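Local atomic coordinates of Fe(2+) transporter FeoB (Escherichia coli, PDB entry 3I8S), a protein that takes up ferrous iron across the inner membrane of Escherichia coli, with its cytosolic GTPase domain probably coupling GTP binding to channel opening. Residues E184-S187 against L188-M192; I196-K199 against Q200-L204. All blocks are in the same frame, centred on the assembly; numbering follows the deposited sequence.

Contact 1 (E184-S187 against L188-M192)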
ATOM      1  N   GLU A 184      11.478  18.565  -7.723  1.00 23.69           N
ATOM      2  CA  GLU A 184      10.228  18.978  -8.433  1.00 23.68           C
ATOM      3  C   GLU A 184       8.962  18.533  -7.718  1.00 23.48           C
ATOM      4  O   GLU A 184       7.976  19.298  -7.650  1.00 21.45           O
ATOM      5  CB  GLU A 184      10.220  18.462  -9.874  1.00 24.58           C
ATOM      6  CG  GLU A 184      11.381  19.015 -10.732  1.00 23.57           C
ATOM      7  CD  GLU A 184      11.268  20.512 -11.067  1.00 26.09           C
ATOM      8  OE1 GLU A 184      10.238  21.166 -10.781  1.00 25.12           O
ATOM      9  OE2 GLU A 184      12.222  21.034 -11.611  1.00 26.25           O
ATOM     10  N   ALA A 185       8.966  17.298  -7.197  1.00 22.84           N
ATOM     11  CA  ALA A 185       7.825  16.779  -6.453  1.00 23.22           C
ATOM     12  C   ALA A 185       7.573  17.656  -5.239  1.00 23.17           C
ATOM     13  O   ALA A 185       6.436  18.005  -4.966  1.00 23.34           O
ATOM     14  CB  ALA A 185       8.040  15.312  -6.031  1.00 23.86           C
ATOM     15  N   ASP A 186       8.635  18.055  -4.553  1.00 24.69           N
ATOM     16  CA  ASP A 186       8.506  18.900  -3.386  1.00 24.98           C
ATOM     17  C   ASP A 186       8.010  20.304  -3.749  1.00 25.28           C
ATOM     18  O   ASP A 186       7.162  20.870  -3.057  1.00 24.33           O
ATOM     19  CB  ASP A 186       9.820  18.988  -2.619  1.00 26.49           C
ATOM     20  CG  ASP A 186       9.668  19.740  -1.306  1.00 28.29           C
ATOM     21  OD1 ASP A 186      10.456  20.695  -1.085  1.00 33.71           O
ATOM     22  OD2 ASP A 186       8.744  19.390  -0.509  1.00 34.30           O
ATOM     23  N   SER A 187       8.505  20.870  -4.838  1.00 24.92           N
ATOM     24  CA  SER A 187       7.956  22.158  -5.301  1.00 24.19           C
ATOM     25  C   SER A 187       6.465  22.077  -5.643  1.00 23.61           C
ATOM     26  O   SER A 187       5.730  23.017  -5.391  1.00 23.26           O
ATOM     27  CB  SER A 187       8.730  22.703  -6.479  1.00 24.08           C
ATOM     28  OG  SER A 187      10.028  23.014  -6.042  1.00 27.65           O
ATOM     29  N   LEU A 188       6.010  20.971  -6.227  1.00 22.29           N
ATOM     30  CA  LEU A 188       4.584  20.816  -6.445  1.00 21.77           C
ATOM     31  C   LEU A 188       3.878  20.699  -5.115  1.00 21.59           C
ATOM     32  O   LEU A 188       2.884  21.390  -4.896  1.00 21.01           O
ATOM     33  CB  LEU A 188       4.271  19.619  -7.344  1.00 21.32           C
ATOM     34  CG  LEU A 188       4.818  19.699  -8.768  1.00 21.69           C
ATOM     35  CD1 LEU A 188       4.601  18.360  -9.530  1.00 23.69           C
ATOM     36  CD2 LEU A 188       4.257  20.895  -9.563  1.00 24.50           C
ATOM     37  N   ALA A 189       4.422  19.865  -4.219  1.00 21.00           N
ATOM     38  CA  ALA A 189       3.852  19.638  -2.898  1.00 21.47           C
ATOM     39  C   ALA A 189       3.585  20.953  -2.153  1.00 21.57           C
ATOM     40  O   ALA A 189       2.567  21.096  -1.491  1.00 21.24           O
ATOM     41  CB  ALA A 189       4.784  18.772  -2.052  1.00 20.36           C
ATOM     42  N   LYS A 190       4.523  21.888  -2.261  1.00 22.70           N
ATOM     43  CA  LYS A 190       4.438  23.176  -1.548  1.00 24.36           C
ATOM     44  C   LYS A 190       3.185  23.979  -1.888  1.00 23.74           C
ATOM     45  O   LYS A 190       2.669  24.726  -1.036  1.00 25.09           O
ATOM     46  CB  LYS A 190       5.648  24.042  -1.869  1.00 25.08           C
ATOM     47  CG  LYS A 190       6.992  23.456  -1.487  1.00 29.15           C
ATOM     48  CD  LYS A 190       8.126  24.439  -1.820  1.00 28.85           C
ATOM     49  CE  LYS A 190       9.430  23.753  -2.276  1.00 32.00           C
ATOM     50  NZ  LYS A 190      10.279  24.730  -3.097  1.00 34.35           N
ATOM     51  N   VAL A 191       2.735  23.827  -3.132  0.50 23.30           N
ATOM     52  CA  VAL A 191       1.582  24.538  -3.695  0.50 23.67           C
ATOM     53  C   VAL A 191       0.219  23.893  -3.399  0.50 23.43           C
ATOM     54  O   VAL A 191      -0.809  24.549  -3.492  0.50 22.76           O
ATOM     55  CB  VAL A 191       1.754  24.622  -5.233  0.50 23.34           C
ATOM     56  CG1 VAL A 191       0.464  24.995  -5.914  0.50 23.77           C
ATOM     57  CG2 VAL A 191       2.894  25.580  -5.576  0.50 23.87           C
ATOM     58  N   MET A 192       0.218  22.608  -3.057  1.00 23.09           N
ATOM     59  CA  MET A 192      -1.010  21.822  -2.892  1.00 23.81           C
ATOM     60  C   MET A 192      -1.780  22.253  -1.617  1.00 24.68           C
ATOM     61  O   MET A 192      -1.225  22.987  -0.789  1.00 25.44           O
ATOM     62  CB  MET A 192      -0.684  20.345  -2.811  1.00 23.93           C
ATOM     63  CG  MET A 192       0.020  19.803  -4.044  1.00 21.50           C
ATOM     64  SD  MET A 192       0.233  18.006  -3.937  1.00 23.68           S
ATOM     65  CE  MET A 192       1.371  17.716  -5.285  1.00 21.47           C
TER
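Ala185 O accepts the backbone N-H of Ala189 at 2.8 Å, and the bond is fairly straight at the hydrogen, 162°. It belongs to the i to i+4 series of an alpha helix, helix 179-191, the first helix of the FeoB cytosolic helical domain in this chain. Leu188 N to Glu184 O and Lys190 N to Asp186 O flank it with bonds of the same kind. Val191 N also bonds to Leu188 O.

The side chain of Lys190 runs back along the helix. Its CG lies beside the backbone N (chi1 -60°), and this places CG only 3.0 Å from Asp186 O. Beyond a bend at chi3, CE reaches Asp186 OD1 at 3.4 Å. The two side chains cross at about a right angle. The opposite charges do not close: Lys190 NZ stays 4.5 Å from Asp186 OD1. The carboxylate instead makes its salt bridge through OD2, to Arg202 of the next helix.

The buried side of the helix is mixed: Leu188 packs on Leu226 and His225 and Ala185 touches Leu206, while Glu184 OE2 forms a salt bridge with Arg232, which ties the helix to helix 226-236. Leu188 also folds back on its own helix, with its CG 3.4 Å from Glu184 O. Ser187 OG hydrogen-bonds to Asn183 O, one turn back. The same oxygen receives a weak bond from Lys190 NZ, 3.4 Å from Ser187 OG.

Contact 2 (I196-K199 against Q200-L204)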
ATOM      1  N   ILE A 196      -3.502  18.646   3.567  1.00 28.99           N
ATOM      2  CA  ILE A 196      -3.006  17.324   3.197  1.00 28.56           C
ATOM      3  C   ILE A 196      -1.626  17.088   3.806  1.00 28.42           C
ATOM      4  O   ILE A 196      -0.719  17.893   3.599  1.00 27.41           O
ATOM      5  CB  ILE A 196      -2.877  17.140   1.644  1.00 28.57           C
ATOM      6  CG1 ILE A 196      -4.200  17.433   0.935  1.00 29.43           C
ATOM      7  CG2 ILE A 196      -2.333  15.719   1.297  1.00 28.52           C
ATOM      8  CD1 ILE A 196      -4.166  17.330  -0.594  1.00 27.91           C
ATOM      9  N   PRO A 197      -1.437  15.949   4.502  1.00 27.69           N
ATOM     10  CA  PRO A 197      -0.142  15.669   5.077  1.00 28.23           C
ATOM     11  C   PRO A 197       0.979  15.833   4.056  1.00 28.06           C
ATOM     12  O   PRO A 197       0.798  15.519   2.873  1.00 27.96           O
ATOM     13  CB  PRO A 197      -0.265  14.196   5.508  1.00 27.86           C
ATOM     14  CG  PRO A 197      -1.667  14.046   5.808  1.00 27.44           C
ATOM     15  CD  PRO A 197      -2.366  14.843   4.754  1.00 27.75           C
ATOM     16  N   LEU A 198       2.122  16.328   4.512  1.00 27.92           N
ATOM     17  CA  LEU A 198       3.259  16.544   3.621  1.00 28.08           C
ATOM     18  C   LEU A 198       3.683  15.299   2.868  1.00 27.37           C
ATOM     19  O   LEU A 198       3.952  15.373   1.674  1.00 25.46           O
ATOM     20  CB  LEU A 198       4.458  17.103   4.376  1.00 28.30           C
ATOM     21  CG  LEU A 198       5.711  17.441   3.544  1.00 28.50           C
ATOM     22  CD1 LEU A 198       5.388  18.299   2.326  1.00 28.07           C
ATOM     23  CD2 LEU A 198       6.710  18.132   4.442  1.00 28.16           C
ATOM     24  N   LYS A 199       3.766  14.165   3.552  1.00 27.85           N
ATOM     25  CA  LYS A 199       4.180  12.923   2.889  1.00 28.81           C
ATOM     26  C   LYS A 199       3.266  12.696   1.678  1.00 27.82           C
ATOM     27  O   LYS A 199       3.733  12.276   0.610  1.00 28.04           O
ATOM     28  CB  LYS A 199       4.047  11.718   3.816  1.00 29.39           C
ATOM     29  CG  LYS A 199       5.180  11.467   4.779  1.00 33.26           C
ATOM     30  CD  LYS A 199       5.499   9.948   4.926  1.00 34.44           C
ATOM     31  CE  LYS A 199       6.483   9.439   3.847  1.00 37.80           C
ATOM     32  NZ  LYS A 199       6.832   7.974   3.947  1.00 40.86           N
ATOM     33  N   GLN A 200       1.964  12.933   1.874  1.00 26.44           N
ATOM     34  CA  GLN A 200       0.987  12.612   0.837  1.00 25.97           C
ATOM     35  C   GLN A 200       1.068  13.614  -0.292  1.00 24.48           C
ATOM     36  O   GLN A 200       0.912  13.267  -1.449  1.00 22.57           O
ATOM     37  CB  GLN A 200      -0.405  12.498   1.415  1.00 25.58           C
ATOM     38  CG  GLN A 200      -0.520  11.304   2.332  1.00 26.79           C
ATOM     39  CD  GLN A 200      -1.899  11.114   2.916  1.00 28.67           C
ATOM     40  OE1 GLN A 200      -2.845  11.809   2.539  1.00 31.21           O
ATOM     41  NE2 GLN A 200      -2.021  10.168   3.827  1.00 31.85           N
ATOM     42  N   ARG A 201       1.351  14.858   0.053  1.00 24.45           N
ATOM     43  CA  ARG A 201       1.587  15.885  -0.954  1.00 23.86           C
ATOM     44  C   ARG A 201       2.811  15.526  -1.805  1.00 21.96           C
ATOM     45  O   ARG A 201       2.790  15.625  -3.022  1.00 20.78           O
ATOM     46  CB  ARG A 201       1.729  17.252  -0.285  1.00 23.25           C
ATOM     47  CG  ARG A 201       0.331  17.884   0.047  1.00 24.79           C
ATOM     48  CD  ARG A 201       0.422  19.300   0.547  1.00 26.59           C
ATOM     49  NE  ARG A 201       0.881  19.389   1.921  1.00 28.36           N
ATOM     50  CZ  ARG A 201       2.025  19.958   2.309  1.00 31.29           C
ATOM     51  NH1 ARG A 201       2.832  20.535   1.446  1.00 30.59           N
ATOM     52  NH2 ARG A 201       2.341  19.982   3.594  1.00 31.47           N
ATOM     53  N   ARG A 202       3.864  15.066  -1.174  1.00 20.67           N
ATOM     54  CA  ARG A 202       5.046  14.677  -1.908  1.00 22.72           C
ATOM     55  C   ARG A 202       4.825  13.451  -2.824  1.00 22.00           C
ATOM     56  O   ARG A 202       5.337  13.378  -3.936  1.00 21.87           O
ATOM     57  CB  ARG A 202       6.191  14.445  -0.941  1.00 22.74           C
ATOM     58  CG  ARG A 202       6.638  15.755  -0.319  1.00 24.50           C
ATOM     59  CD  ARG A 202       7.787  15.523   0.649  1.00 26.60           C
ATOM     60  NE  ARG A 202       8.411  16.790   1.037  1.00 28.35           N
ATOM     61  CZ  ARG A 202       9.309  16.907   2.014  1.00 30.37           C
ATOM     62  NH1 ARG A 202       9.652  15.857   2.742  1.00 31.73           N
ATOM     63  NH2 ARG A 202       9.856  18.083   2.284  1.00 31.48           N
ATOM     64  N   TRP A 203       4.073  12.495  -2.323  1.00 22.23           N
ATOM     65  CA  TRP A 203       3.694  11.303  -3.098  1.00 21.76           C
ATOM     66  C   TRP A 203       2.858  11.745  -4.300  1.00 21.09           C
ATOM     67  O   TRP A 203       3.082  11.289  -5.407  1.00 20.86           O
ATOM     68  CB  TRP A 203       2.890  10.374  -2.220  1.00 22.75           C
ATOM     69  CG  TRP A 203       2.529   9.095  -2.878  1.00 22.75           C
ATOM     70  CD1 TRP A 203       3.313   7.969  -2.990  1.00 25.87           C
ATOM     71  CD2 TRP A 203       1.291   8.785  -3.534  1.00 23.12           C
ATOM     72  NE1 TRP A 203       2.630   6.981  -3.676  1.00 26.37           N
ATOM     73  CE2 TRP A 203       1.391   7.446  -4.011  1.00 23.84           C
ATOM     74  CE3 TRP A 203       0.111   9.503  -3.790  1.00 22.37           C
ATOM     75  CZ2 TRP A 203       0.344   6.823  -4.707  1.00 25.56           C
ATOM     76  CZ3 TRP A 203      -0.910   8.879  -4.479  1.00 23.78           C
ATOM     77  CH2 TRP A 203      -0.787   7.552  -4.919  1.00 23.69           C
ATOM     78  N   LEU A 204       1.879  12.591  -4.055  1.00 20.38           N
ATOM     79  CA  LEU A 204       1.065  13.141  -5.136  1.00 20.47           C
ATOM     80  C   LEU A 204       1.924  13.848  -6.202  1.00 20.65           C
ATOM     81  O   LEU A 204       1.670  13.696  -7.394  1.00 20.52           O
ATOM     82  CB  LEU A 204      -0.007  14.064  -4.594  1.00 20.55           C
ATOM     83  CG  LEU A 204      -1.189  13.424  -3.880  1.00 19.00           C
ATOM     84  CD1 LEU A 204      -1.995  14.522  -3.179  1.00 20.27           C
ATOM     85  CD2 LEU A 204      -2.084  12.544  -4.788  1.00 18.97           C
TER
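Arg201 curls back over the start of its own helix, and its NE donates to Ile196 O at 2.8 Å. The bend at chi3 (-75°) turns the guanidinium so that this oxygen lies at its edge, almost in its plane. The bond is nearly straight, 164°. It adds a side-chain link to the first turn of helix 198-210, where Pro197 is the N-cap residue. Pro197 O takes Arg201 N at 2.9 Å and, more weakly, Gln200 N.

The tight part of the contact gathers round Arg201. Next to the bond, Ile196 CG2 packs on Arg201 CG at 3.7 Å and also meets Gln200 CB. Leu198 CD1 lies over one face of the Arg201 guanidinium, 3.5 Å from Arg201 NH1. Leu198 stands between two arginines, and its CD2 sits over the centre of the Arg202 guanidinium, 3.7 Å above the plane. Leu198 and Arg202 are nevertheless exposed. The extended chain of Arg202 carries NE on to Asp186.

Elsewhere the packing is looser. Exposed Pro197 lies side by side with Gln200, with Pro197 CD 3.8 Å from Gln200 OE1. Ile196 CD1 and Leu204 CD1 are 4.4 Å apart.

The turn belongs to the helical domain and packs against helix 98-111 of the GTPase domain. Trp203 meets Gln107, Glu110 and Leu111 of that helix and Leu63 in a loop, and Gln200 also touches Leu111. Leu204 packs on Ser215 and Tyr218 of helix 213-218.

In the fold
Contact 1 comes first along the chain, at the end of helix 179-191. Contact 2 follows at the start of the next helix, 198-210. Both lie in the FeoB cytosolic helical domain, with their centres about 9 Å apart, and they touch directly. Ala189 O probably accepts a hydrogen bond from Arg201 NH1 at 3.0 Å, and Met192 CE packs against Arg201 O. With the salt bridge of Arg202 to Asp186, Arg201 and Arg202 both bond to helix 179-191. Contact 1 looks toward helix 226-236. Contact 2 touches helix 98-111 of the GTPase domain, and contact 1 packs behind it within the helical domain. Both are away from the GTP-binding residues.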